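Local coordinates for importin subunit beta-1 (Saccharomyces cerevisiae, PDB 5OWU), which carries proteins into the nucleus in association with importin alpha, the subunit that recognises the classical nuclear localization signal of the cargo, at residues M275-N279 with D280-S284; S190-S194 with K195-L199. All coordinates share one frame; numbering follows the deposited sequence.

Interaction 1. Residues M275-N279 with D280-S284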
loop_
_atom_site.group_PDB
_atom_site.type_symbol
_atom_site.label_atom_id
_atom_site.label_comp_id
_atom_site.label_asym_id
_atom_site.label_seq_id
_atom_site.Cartn_x
_atom_site.Cartn_y
_atom_site.Cartn_z
ATOM N N MET A 275 -17.014 -23.795 -5.643
ATOM C CA MET A 275 -15.683 -23.650 -6.227
ATOM C C MET A 275 -15.515 -24.475 -7.498
ATOM O O MET A 275 -14.560 -24.248 -8.248
ATOM C CB MET A 275 -14.600 -24.049 -5.226
ATOM C CG MET A 275 -13.224 -23.550 -5.620
ATOM S SD MET A 275 -12.006 -23.710 -4.316
ATOM C CE MET A 275 -12.621 -22.549 -3.113
ATOM N N LYS A 276 -16.406 -25.432 -7.754
ATOM C CA LYS A 276 -16.345 -26.246 -8.959
ATOM C C LYS A 276 -17.262 -25.737 -10.061
ATOM O O LYS A 276 -17.377 -26.388 -11.102
ATOM C CB LYS A 276 -16.693 -27.704 -8.630
ATOM C CG LYS A 276 -15.797 -28.314 -7.557
ATOM C CD LYS A 276 -15.788 -29.838 -7.605
ATOM C CE LYS A 276 -17.149 -30.429 -7.305
ATOM N NZ LYS A 276 -17.664 -30.001 -5.978
ATOM N N SER A 277 -17.910 -24.600 -9.859
ATOM C CA SER A 277 -18.818 -24.082 -10.868
ATOM C C SER A 277 -18.083 -23.894 -12.195
ATOM O O SER A 277 -16.962 -23.371 -12.215
ATOM C CB SER A 277 -19.411 -22.750 -10.421
ATOM O OG SER A 277 -20.101 -22.120 -11.489
ATOM N N PRO A 278 -18.684 -24.292 -13.322
ATOM C CA PRO A 278 -18.071 -23.985 -14.624
ATOM C C PRO A 278 -18.064 -22.500 -14.956
ATOM O O PRO A 278 -17.445 -22.115 -15.955
ATOM C CB PRO A 278 -18.935 -24.776 -15.617
ATOM C CG PRO A 278 -20.242 -24.950 -14.934
ATOM C CD PRO A 278 -19.945 -25.042 -13.466
ATOM N N ASN A 279 -18.731 -21.665 -14.164
ATOM C CA ASN A 279 -18.716 -20.219 -14.360
ATOM C C ASN A 279 -17.526 -19.633 -13.609
ATOM O O ASN A 279 -17.438 -19.769 -12.382
ATOM C CB ASN A 279 -20.019 -19.597 -13.866
ATOM C CG ASN A 279 -20.093 -18.111 -14.136
ATOM O OD1 ASN A 279 -19.318 -17.330 -13.586
ATOM N ND2 ASN A 279 -21.036 -17.708 -14.979
ATOM N N ASP A 280 -16.622 -18.968 -14.339
ATOM C CA ASP A 280 -15.383 -18.489 -13.732
ATOM C C ASP A 280 -15.642 -17.424 -12.674
ATOM O O ASP A 280 -14.892 -17.332 -11.696
ATOM C CB ASP A 280 -14.437 -17.938 -14.805
ATOM C CG ASP A 280 -13.952 -19.005 -15.768
ATOM O OD1 ASP A 280 -14.109 -20.208 -15.475
ATOM O OD2 ASP A 280 -13.401 -18.637 -16.824
ATOM N N LYS A 281 -16.689 -16.617 -12.843
ATOM C CA LYS A 281 -16.974 -15.561 -11.872
ATOM C C LYS A 281 -17.433 -16.148 -10.537
ATOM O O LYS A 281 -16.973 -15.728 -9.465
ATOM C CB LYS A 281 -18.026 -14.608 -12.448
ATOM C CG LYS A 281 -18.599 -13.568 -11.469
ATOM C CD LYS A 281 -17.766 -12.302 -11.423
ATOM C CE LYS A 281 -18.479 -11.204 -10.641
ATOM N NZ LYS A 281 -19.711 -10.733 -11.340
ATOM N N VAL A 282 -18.345 -17.119 -10.583
ATOM C CA VAL A 282 -18.823 -17.768 -9.361
ATOM C C VAL A 282 -17.653 -18.410 -8.619
ATOM O O VAL A 282 -17.392 -18.131 -7.430
ATOM C CB VAL A 282 -19.905 -18.808 -9.706
ATOM C CG1 VAL A 282 -20.438 -19.486 -8.445
ATOM C CG2 VAL A 282 -21.045 -18.158 -10.498
ATOM N N ALA A 283 -16.932 -19.289 -9.323
ATOM C CA ALA A 283 -15.772 -19.936 -8.732
ATOM C C ALA A 283 -14.837 -18.903 -8.127
ATOM O O ALA A 283 -14.361 -19.070 -6.997
ATOM C CB ALA A 283 -15.047 -20.776 -9.784
ATOM N N SER A 284 -14.587 -17.811 -8.857
ATOM C CA SER A 284 -13.725 -16.753 -8.341
ATOM C C SER A 284 -14.234 -16.229 -7.009
ATOM O O SER A 284 -13.440 -15.958 -6.097
ATOM C CB SER A 284 -13.626 -15.605 -9.350
ATOM O OG SER A 284 -12.904 -15.997 -10.499
#
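N279 OD1 is gripped by two backbone amides of the first turn of helix 280-306. V282 N reaches it at 3.2 Å in a fairly straight bond, its donor lying 32° out of the plane of the amide group. K281 N is closer, at 2.8 Å, but its bond is strongly bent and weak. N279 is thus the N-cap. With CG anti to the backbone N (chi1 -176°), the amide swings over the helix start, and N279 CG lies 3.8 Å from V282 CG2, the two side chains crossing at about a right angle. The backbone carbonyl of N279 is used as well: A283 N donates to N279 O at 3.1 Å, the first i to i+4 backbone bond of the helix. At the next residue, D280 O accepts from both S284 N and S284 OG, which come from opposite faces of its plane. Before the cap, S277 closes an ST turn, its OG taking N279 N at 3.0 Å, while S277 OG also rests 3.8 Å from V282 CB. A283 CB packs 3.8 Å from M275 O. R335 forms a salt bridge with D280 and a hydrogen bond with S277 O, tying both parts to the loop between helices 317-332 and 347-362. Within HEAT 7, a side-chain carbonyl thus meets amide hydrogens of the first helical turn, where the helix dipole probably strengthens its hold; S277 OG instead fixes the cap residue's own amide.

Interaction 2. Residues S190-S194 with K195-L199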
loop_
_atom_site.group_PDB
_atom_site.type_symbol
_atom_site.label_atom_id
_atom_site.label_comp_id
_atom_site.label_asym_id
_atom_site.label_seq_id
_atom_site.Cartn_x
_atom_site.Cartn_y
_atom_site.Cartn_z
ATOM N N SER A 190 -34.673 -12.366 0.508
ATOM C CA SER A 190 -35.025 -13.072 -0.722
ATOM C C SER A 190 -36.363 -12.617 -1.294
ATOM O O SER A 190 -36.574 -12.703 -2.509
ATOM C CB SER A 190 -35.063 -14.577 -0.462
ATOM O OG SER A 190 -35.915 -14.878 0.628
ATOM N N THR A 191 -37.284 -12.154 -0.445
ATOM C CA THR A 191 -38.586 -11.719 -0.941
ATOM C C THR A 191 -38.492 -10.503 -1.856
ATOM O O THR A 191 -39.405 -10.279 -2.657
ATOM C CB THR A 191 -39.527 -11.407 0.226
ATOM O OG1 THR A 191 -38.868 -10.552 1.167
ATOM C CG2 THR A 191 -39.967 -12.691 0.925
ATOM N N GLU A 192 -37.424 -9.710 -1.760
ATOM C CA GLU A 192 -37.315 -8.513 -2.585
ATOM C C GLU A 192 -37.157 -8.892 -4.054
ATOM O O GLU A 192 -36.310 -9.717 -4.409
ATOM C CB GLU A 192 -36.140 -7.650 -2.127
ATOM C CG GLU A 192 -35.837 -6.487 -3.060
ATOM C CD GLU A 192 -37.024 -5.565 -3.257
ATOM O OE1 GLU A 192 -37.598 -5.104 -2.243
ATOM O OE2 GLU A 192 -37.382 -5.297 -4.424
ATOM N N THR A 193 -37.955 -8.254 -4.912
ATOM C CA THR A 193 -38.069 -8.640 -6.312
ATOM C C THR A 193 -37.065 -7.945 -7.221
ATOM O O THR A 193 -36.748 -8.479 -8.289
ATOM C CB THR A 193 -39.490 -8.342 -6.814
ATOM O OG1 THR A 193 -40.434 -9.093 -6.038
ATOM C CG2 THR A 193 -39.656 -8.709 -8.288
ATOM N N SER A 194 -36.557 -6.780 -6.833
ATOM C CA SER A 194 -35.714 -5.982 -7.713
ATOM C C SER A 194 -34.248 -6.334 -7.495
ATOM O O SER A 194 -33.733 -6.210 -6.378
ATOM C CB SER A 194 -35.938 -4.493 -7.468
ATOM O OG SER A 194 -34.935 -3.740 -8.121
ATOM N N LYS A 195 -33.573 -6.753 -8.569
ATOM C CA LYS A 195 -32.147 -7.042 -8.478
ATOM C C LYS A 195 -31.360 -5.794 -8.101
ATOM O O LYS A 195 -30.404 -5.869 -7.320
ATOM C CB LYS A 195 -31.639 -7.613 -9.802
ATOM C CG LYS A 195 -32.302 -8.926 -10.190
ATOM C CD LYS A 195 -31.693 -9.516 -11.455
ATOM C CE LYS A 195 -32.273 -10.894 -11.763
ATOM N NZ LYS A 195 -31.470 -11.649 -12.774
ATOM N N ALA A 196 -31.741 -4.637 -8.648
ATOM C CA ALA A 196 -31.075 -3.395 -8.273
ATOM C C ALA A 196 -31.200 -3.145 -6.776
ATOM O O ALA A 196 -30.238 -2.713 -6.129
ATOM C CB ALA A 196 -31.657 -2.225 -9.063
ATOM N N VAL A 197 -32.370 -3.440 -6.203
ATOM C CA VAL A 197 -32.588 -3.182 -4.784
ATOM C C VAL A 197 -31.768 -4.143 -3.933
ATOM O O VAL A 197 -31.148 -3.731 -2.949
ATOM C CB VAL A 197 -34.088 -3.257 -4.439
ATOM C CG1 VAL A 197 -34.304 -3.113 -2.933
ATOM C CG2 VAL A 197 -34.861 -2.162 -5.170
ATOM N N ARG A 198 -31.757 -5.437 -4.284
ATOM C CA ARG A 198 -30.948 -6.391 -3.531
ATOM C C ARG A 198 -29.473 -6.033 -3.607
ATOM O O ARG A 198 -28.749 -6.135 -2.609
ATOM C CB ARG A 198 -31.164 -7.814 -4.047
ATOM C CG ARG A 198 -32.523 -8.408 -3.745
ATOM C CD ARG A 198 -32.493 -9.923 -3.890
ATOM N NE ARG A 198 -32.103 -10.581 -2.645
ATOM C CZ ARG A 198 -31.935 -11.890 -2.502
ATOM N NH1 ARG A 198 -32.106 -12.709 -3.531
ATOM N NH2 ARG A 198 -31.589 -12.383 -1.321
ATOM N N LEU A 199 -29.008 -5.612 -4.786
ATOM C CA LEU A 199 -27.614 -5.206 -4.941
ATOM C C LEU A 199 -27.290 -4.018 -4.054
ATOM O O LEU A 199 -26.291 -4.024 -3.325
ATOM C CB LEU A 199 -27.318 -4.848 -6.399
ATOM C CG LEU A 199 -26.894 -5.960 -7.345
ATOM C CD1 LEU A 199 -26.752 -5.380 -8.739
ATOM C CD2 LEU A 199 -25.589 -6.597 -6.883
#
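The R198 guanidinium lies with one face against S190, whose CA sits 3.5 Å above its plane, displaced toward the rim; S190 CA is 3.6 Å from R198 NH2. Beyond these segments, the edge nitrogens are held by A188 O at NE and by E231 of helix 219-233 in a salt bridge at NH2. The E192 carboxylate is turned 48° from the guanidinium, and the two chains slide past each other in opposite directions, E192 CG lying 3.9 Å from R198 CG. E192 bends back at chi2 (58°), which brings OE2 round to accept S194 N at 2.9 Å through its anti lone pair and lays E192 CD 3.7 Å from V197 CG1; OE1 pairs with K152 of helix 149-165. S194 is the N-cap, its OG accepting V197 N at 3.2 Å and its O taking R198 N, while S194 CB presses tightly on V197 CG2 (3.4 Å). An alanine in place of E192 would remove the carboxylate and is likely to leave S194 N and K152 without their acceptor and V197 CG1 less covered. Salt bridges from E192 in the turn and R198 on the helix thus join HEAT 5 to helices 149-165 and 219-233, and K195 adds another to D237.

Overall arrangement
Interactions 1 and 2 occupy the same place in two HEAT repeats, each joining the inter-helix loop to the start of the second helix. Both are partly buried and lie on the same side of the chain's centre, 30 and 36 Å from it. Their centres are 22 Å apart, and the nearest atoms, about 8 Å apart, do not touch. Helix 238-255 of HEAT 6 is touched by N279, K281 and V282 of interaction 1 and, from the second segment of interaction 2, by L199. The chemistry differs: 275-284 relies on a neutral amide cap and a serine turn, with one salt bridge, from D280 to R335, whereas 190-199 has a serine cap and brings a carboxylate and a guanidinium into the contact itself.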